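PDB 3HLY: flavodoxin-like domain from Synechococcus elongatus PCC 6301, which probably binds flavin mononucleotide and passes electrons as part of a larger diflavin flavoprotein. Local coordinates for residues 3-8 and 19-24. Numbering follows the deposited sequence.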
ATOM      1  N   VAL A   3       8.293  -1.522  -5.867  1.00 27.00           N
ATOM      2  CA  VAL A   3       7.248  -1.151  -4.936  1.00 25.19           C
ATOM      3  C   VAL A   3       6.304  -2.331  -4.697  1.00 29.88           C
ATOM      4  O   VAL A   3       5.872  -2.995  -5.629  1.00 28.62           O
ATOM      5  CB  VAL A   3       6.468   0.068  -5.459  1.00 26.61           C
ATOM      6  CG1 VAL A   3       5.350   0.435  -4.490  1.00 20.57           C
ATOM      7  CG2 VAL A   3       7.418   1.245  -5.627  1.00 31.59           C
ATOM      8  N   LEU A   4       6.021  -2.608  -3.435  1.00 20.23           N
ATOM      9  CA  LEU A   4       5.127  -3.698  -3.093  1.00 19.73           C
ATOM     10  C   LEU A   4       3.765  -3.113  -2.779  1.00 25.96           C
ATOM     11  O   LEU A   4       3.650  -2.249  -1.927  1.00 22.06           O
ATOM     12  CB  LEU A   4       5.626  -4.442  -1.856  1.00 34.30           C
ATOM     13  CG  LEU A   4       4.627  -5.409  -1.191  1.00 47.49           C
ATOM     14  CD1 LEU A   4       4.335  -6.603  -2.115  1.00 49.11           C
ATOM     15  CD2 LEU A   4       5.195  -5.902   0.119  1.00 54.26           C
ATOM     16  N   ILE A   5       2.737  -3.589  -3.465  1.00 24.49           N
ATOM     17  CA  ILE A   5       1.387  -3.124  -3.186  1.00 23.46           C
ATOM     18  C   ILE A   5       0.639  -4.275  -2.525  1.00 25.33           C
ATOM     19  O   ILE A   5       0.472  -5.350  -3.112  1.00 32.09           O
ATOM     20  CB  ILE A   5       0.659  -2.691  -4.466  1.00 25.62           C
ATOM     21  CG1 ILE A   5       1.425  -1.530  -5.114  1.00 40.31           C
ATOM     22  CG2 ILE A   5      -0.763  -2.250  -4.138  1.00 20.87           C
ATOM     23  CD1 ILE A   5       0.753  -0.954  -6.347  1.00 48.60           C
ATOM     24  N   GLY A   6       0.230  -4.059  -1.280  1.00 30.29           N
ATOM     25  CA  GLY A   6      -0.497  -5.078  -0.547  1.00 27.19           C
ATOM     26  C   GLY A   6      -1.915  -4.629  -0.248  1.00 40.25           C
ATOM     27  O   GLY A   6      -2.152  -3.462   0.075  1.00 31.11           O
ATOM     28  N   TYR A   7      -2.866  -5.550  -0.367  1.00 39.87           N
ATOM     29  CA  TYR A   7      -4.270  -5.238  -0.101  1.00 35.64           C
ATOM     30  C   TYR A   7      -5.053  -6.520   0.113  1.00 38.41           C
ATOM     31  O   TYR A   7      -4.498  -7.610   0.038  1.00 50.12           O
ATOM     32  CB  TYR A   7      -4.891  -4.469  -1.272  1.00 37.36           C
ATOM     33  CG  TYR A   7      -4.773  -5.185  -2.595  1.00 42.97           C
ATOM     34  CD1 TYR A   7      -3.548  -5.261  -3.257  1.00 47.86           C
ATOM     35  CD2 TYR A   7      -5.874  -5.826  -3.170  1.00 42.48           C
ATOM     36  CE1 TYR A   7      -3.417  -5.956  -4.451  1.00 45.33           C
ATOM     37  CE2 TYR A   7      -5.751  -6.531  -4.374  1.00 41.65           C
ATOM     38  CZ  TYR A   7      -4.516  -6.588  -5.005  1.00 46.15           C
ATOM     39  OH  TYR A   7      -4.366  -7.270  -6.192  1.00 53.70           O
ATOM     40  N   LEU A   8      -6.349  -6.386   0.382  1.00 45.09           N
ATOM     41  CA  LEU A   8      -7.194  -7.558   0.571  1.00 48.72           C
ATOM     42  C   LEU A   8      -8.062  -7.764  -0.657  1.00 44.48           C
ATOM     43  O   LEU A   8      -8.742  -6.847  -1.115  1.00 47.47           O
ATOM     44  CB  LEU A   8      -8.098  -7.408   1.802  1.00 41.53           C
ATOM     45  CG  LEU A   8      -7.490  -7.620   3.189  1.00 53.92           C
ATOM     46  CD1 LEU A   8      -6.592  -6.449   3.534  1.00 62.37           C
ATOM     47  CD2 LEU A   8      -8.610  -7.737   4.217  1.00 61.91           C
ATOM     48  N   GLN A  19      -5.142  -1.161  -8.151  1.00 24.98           N
ATOM     49  CA  GLN A  19      -4.794  -1.299  -9.567  1.00 18.59           C
ATOM     50  C   GLN A  19      -4.498   0.061 -10.203  1.00 31.48           C
ATOM     51  O   GLN A  19      -3.607   0.186 -11.039  1.00 25.88           O
ATOM     52  CB  GLN A  19      -5.939  -1.964 -10.337  1.00 26.21           C
ATOM     53  CG  GLN A  19      -5.929  -3.472 -10.303  1.00 44.32           C
ATOM     54  CD  GLN A  19      -7.214  -4.065 -10.854  1.00 49.16           C
ATOM     55  OE1 GLN A  19      -7.937  -3.419 -11.623  1.00 46.61           O
ATOM     56  NE2 GLN A  19      -7.503  -5.301 -10.468  1.00 52.30           N
ATOM     57  N   ALA A  20      -5.281   1.069  -9.819  1.00 24.07           N
ATOM     58  CA  ALA A  20      -5.118   2.426 -10.313  1.00 22.25           C
ATOM     59  C   ALA A  20      -3.740   2.960  -9.876  1.00 20.63           C
ATOM     60  O   ALA A  20      -3.035   3.579 -10.664  1.00 36.76           O
ATOM     61  CB  ALA A  20      -6.222   3.311  -9.757  1.00 19.99           C
ATOM     62  N   ILE A  21      -3.363   2.731  -8.628  1.00 15.99           N
ATOM     63  CA  ILE A  21      -2.048   3.181  -8.149  1.00 19.75           C
ATOM     64  C   ILE A  21      -0.984   2.392  -8.905  1.00 27.67           C
ATOM     65  O   ILE A  21       0.037   2.957  -9.322  1.00 23.10           O
ATOM     66  CB  ILE A  21      -1.878   2.921  -6.631  1.00 25.66           C
ATOM     67  CG1 ILE A  21      -2.834   3.802  -5.832  1.00 32.01           C
ATOM     68  CG2 ILE A  21      -0.457   3.262  -6.165  1.00 29.39           C
ATOM     69  CD1 ILE A  21      -3.045   3.295  -4.366  1.00 19.55           C
ATOM     70  N   GLY A  22      -1.225   1.090  -9.075  1.00 20.49           N
ATOM     71  CA  GLY A  22      -0.277   0.240  -9.784  1.00 18.42           C
ATOM     72  C   GLY A  22      -0.064   0.706 -11.227  1.00 24.53           C
ATOM     73  O   GLY A  22       1.053   0.703 -11.735  1.00 26.39           O
ATOM     74  N   ARG A  23      -1.141   1.119 -11.892  1.00 25.07           N
ATOM     75  CA  ARG A  23      -1.045   1.603 -13.276  1.00 36.68           C
ATOM     76  C   ARG A  23      -0.139   2.838 -13.346  1.00 34.08           C
ATOM     77  O   ARG A  23       0.694   2.973 -14.245  1.00 26.99           O
ATOM     78  CB  ARG A  23      -2.443   1.986 -13.802  1.00 44.48           C
ATOM     79  CG  ARG A  23      -2.939   1.180 -14.969  1.00 53.95           C
ATOM     80  CD  ARG A  23      -4.391   1.542 -15.285  1.00 60.14           C
ATOM     81  NE  ARG A  23      -5.199   1.534 -14.067  1.00 62.29           N
ATOM     82  CZ  ARG A  23      -6.526   1.576 -14.030  1.00 62.70           C
ATOM     83  NH1 ARG A  23      -7.231   1.625 -15.155  1.00 74.63           N
ATOM     84  NH2 ARG A  23      -7.149   1.580 -12.861  1.00 59.06           N
ATOM     85  N   GLY A  24      -0.329   3.753 -12.404  1.00 27.06           N
ATOM     86  CA  GLY A  24       0.471   4.959 -12.389  1.00 27.81           C
ATOM     87  C   GLY A  24       1.932   4.601 -12.209  1.00 34.83           C
ATOM     88  O   GLY A  24       2.801   5.154 -12.872  1.00 35.92           O
TER
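I5 turns CG1 anti to its own carbonyl carbon (chi1 -61°) and then extends the chain, CD1 lying anti to CA (chi2 -176°), which carries CD1 straight out from the strand to the helix. There the methyl meets the backbone of G22 end-on: CD1 of I5 lies 3.8 Å from CA of G22 and 3.9 Å from N of G22. Glycine suits the place in that, having no side chain, it offers its bare CA and N to the methyl and keeps the helix surface low there; the CA atoms of I5 and G22 stand 7.6 Å apart. A long, beta-branched residue suits the other side: the branch through CG1 spans the gap, and beta-branching is well accommodated in a strand. The second touch is looser, I5 CD1 to I21 CG2 at 4.4 Å, so that the methyl has the helix backbone under it and a branched aliphatic neighbour at its flank. Strand 3-7, helix 14-27 and strand 32-36 form the first beta-alpha-beta unit of the flavodoxin-like fold, whose parallel sheet has the order 2-1-3-4-5; the contact lies inside this unit, where the helix packs on one face of the sheet. No hydrogen bond crosses between 3-8 and 19-24, and the two segments meet by van der Waals packing. Within 19-24 the backbone bonds from R23 N to Q19 O, 2.8 Å, and from G24 N to A20 O, 3.2 Å, continue the helix past G22. I5 also reaches S18 of the same helix and V32 and M34 of the adjacent strand, while I21 leans on C131 of helix 125-144, which flanks the same sheet face.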